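Local coordinates for MutT/nudix family protein (Enterococcus faecalis, PDB 2FML), which is of unknown function but probably binds or hydrolyses a nucleoside diphosphate derivative through its Nudix domain and may bind DNA through a winged-helix domain, at residues A[97-102]-A[130-135]. Residues are numbered along the deposited sequence; the frame is centred on the assembly and turned at random.
Sequences TGVVIS and AFIGEE
V99 and I101 meet I132 and E135 in a small, largely apolar contact at the surface of the Nudix fold, where the loop that leaves the Nudix helix 85-97 passes the end of strand 123-131 and the chain just beyond it. The helix ends at T97, and G98, with positive phi, is the first residue to leave helical geometry; G98 and V99 close the Nudix box. T97 OG1 accepts from V99 N at 3.1 Å in an ST turn that starts the loop. From there V99 and I101 both send their side chains to the 130-135 side, while V100 between them points to the outside. I132 meets both from the other segment. Its chi1 (64°) sets CG1 between backbone N and carbonyl carbon, and CG2 anti to the carbonyl carbon. The two branches end on different partners: CD1 rests 3.8 Å from V99 CG1, and CG2 meets I101 CG2 at 3.5 Å, tighter than a usual methyl-methyl contact. The I101 and I132 side chains lie crosswise, at about a right angle. I101 also touches L46 of strand 39-50, and I132 packs on W148, so the pair reaches into the central sheet. E135 makes the remaining contact, slanting across V99 with CG 3.8 Å from V99 CG1. Its chi2 (-107°) bends the chain at CD. E135 OE1 lies 3.5 Å from the same V99 methyl. No direct polar bond joins the two segments; a water does it instead, accepting from V100 N at 3.0 Å and donating to E135 OE1 at 2.8 Å.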
loop_
_atom_site.group_PDB
_atom_site.type_symbol
_atom_site.label_atom_id
_atom_site.label_comp_id
_atom_site.label_asym_id
_atom_site.label_seq_id
_atom_site.Cartn_x
_atom_site.Cartn_y
_atom_site.Cartn_z
ATOM N N THR A 97 -12.497 18.046 -8.989
ATOM C CA THR A 97 -12.242 17.861 -10.425
ATOM C C THR A 97 -13.500 17.628 -11.231
ATOM O O THR A 97 -13.455 17.698 -12.466
ATOM C CB THR A 97 -11.305 16.637 -10.732
ATOM O OG1 THR A 97 -11.984 15.420 -10.400
ATOM C CG2 THR A 97 -9.973 16.731 -9.988
ATOM N N GLY A 98 -14.597 17.291 -10.544
ATOM C CA GLY A 98 -15.839 16.911 -11.202
ATOM C C GLY A 98 -15.902 15.471 -11.666
ATOM O O GLY A 98 -16.901 15.022 -12.130
ATOM N N VAL A 99 -14.845 14.708 -11.501
ATOM C CA VAL A 99 -14.805 13.354 -12.075
ATOM C C VAL A 99 -15.411 12.308 -11.119
ATOM O O VAL A 99 -15.081 12.268 -9.907
ATOM C CB VAL A 99 -13.387 12.995 -12.489
ATOM C CG1 VAL A 99 -13.368 11.664 -13.256
ATOM C CG2 VAL A 99 -12.802 14.152 -13.299
ATOM N N VAL A 100 -16.334 11.514 -11.675
ATOM C CA VAL A 100 -16.931 10.388 -10.982
ATOM C C VAL A 100 -16.219 9.073 -11.402
ATOM O O VAL A 100 -16.309 8.663 -12.561
ATOM C CB VAL A 100 -18.457 10.305 -11.258
ATOM C CG1 VAL A 100 -19.087 9.220 -10.419
ATOM C CG2 VAL A 100 -19.142 11.647 -10.989
ATOM N N ILE A 101 -15.477 8.460 -10.463
ATOM C CA ILE A 101 -14.917 7.099 -10.571
ATOM C C ILE A 101 -15.621 6.210 -9.540
ATOM O O ILE A 101 -16.062 6.719 -8.515
ATOM C CB ILE A 101 -13.405 7.056 -10.283
ATOM C CG1 ILE A 101 -12.995 8.165 -9.339
ATOM C CG2 ILE A 101 -12.594 7.353 -11.509
ATOM C CD1 ILE A 101 -11.604 8.564 -9.573
ATOM N N SER A 102 -15.717 4.903 -9.795
ATOM C CA SER A 102 -16.208 3.928 -8.796
ATOM C C SER A 102 -15.055 3.212 -8.084
ATOM O O SER A 102 -13.922 3.204 -8.580
ATOM C CB SER A 102 -17.150 2.907 -9.448
ATOM O OG SER A 102 -16.398 2.040 -10.280
ATOM N N ALA A 130 -5.773 5.617 -10.560
ATOM C CA ALA A 130 -6.852 5.093 -11.406
ATOM C C ALA A 130 -6.580 5.455 -12.833
ATOM O O ALA A 130 -5.941 6.512 -13.111
ATOM C CB ALA A 130 -8.217 5.649 -10.971
ATOM N N PHE A 131 -7.061 4.570 -13.707
ATOM C CA PHE A 131 -6.977 4.686 -15.170
ATOM C C PHE A 131 -8.370 4.930 -15.667
ATOM O O PHE A 131 -9.243 4.113 -15.381
ATOM C CB PHE A 131 -6.524 3.366 -15.765
ATOM C CG PHE A 131 -5.324 2.797 -15.118
ATOM C CD1 PHE A 131 -4.092 3.446 -15.206
ATOM C CD2 PHE A 131 -5.411 1.602 -14.420
ATOM C CE1 PHE A 131 -2.975 2.918 -14.605
ATOM C CE2 PHE A 131 -4.289 1.048 -13.836
ATOM C CZ PHE A 131 -3.069 1.714 -13.926
ATOM N N ILE A 132 -8.581 6.016 -16.406
ATOM C CA ILE A 132 -9.911 6.485 -16.753
ATOM C C ILE A 132 -9.903 7.121 -18.157
ATOM O O ILE A 132 -8.861 7.167 -18.810
ATOM C CB ILE A 132 -10.484 7.472 -15.657
ATOM C CG1 ILE A 132 -9.656 8.776 -15.537
ATOM C CG2 ILE A 132 -10.528 6.770 -14.273
ATOM C CD1 ILE A 132 -10.508 10.037 -15.243
ATOM N N GLY A 133 -11.068 7.549 -18.643
ATOM C CA GLY A 133 -11.131 8.351 -19.853
ATOM C C GLY A 133 -10.720 9.778 -19.556
ATOM O O GLY A 133 -10.659 10.190 -18.389
ATOM N N GLU A 134 -10.431 10.522 -20.625
ATOM C CA GLU A 134 -10.115 11.937 -20.584
ATOM C C GLU A 134 -11.412 12.730 -20.421
ATOM O O GLU A 134 -11.903 13.361 -21.374
ATOM C CB GLU A 134 -9.381 12.371 -21.862
ATOM C CG GLU A 134 -8.505 13.617 -21.668
ATOM C CD GLU A 134 -7.765 14.100 -22.920
ATOM O OE1 GLU A 134 -7.488 13.315 -23.844
ATOM O OE2 GLU A 134 -7.425 15.303 -22.975
ATOM N N GLU A 135 -11.965 12.697 -19.203
ATOM C CA GLU A 135 -13.275 13.314 -18.903
ATOM C C GLU A 135 -13.189 14.823 -18.956
ATOM O O GLU A 135 -12.097 15.375 -18.785
ATOM C CB GLU A 135 -13.791 12.925 -17.520
ATOM C CG GLU A 135 -13.453 11.547 -17.055
ATOM C CD GLU A 135 -14.616 10.618 -17.055
ATOM O OE1 GLU A 135 -15.049 10.241 -15.940
ATOM O OE2 GLU A 135 -15.094 10.266 -18.154
HETATM O O HOH W 1 -17.196 11.408 -14.500
#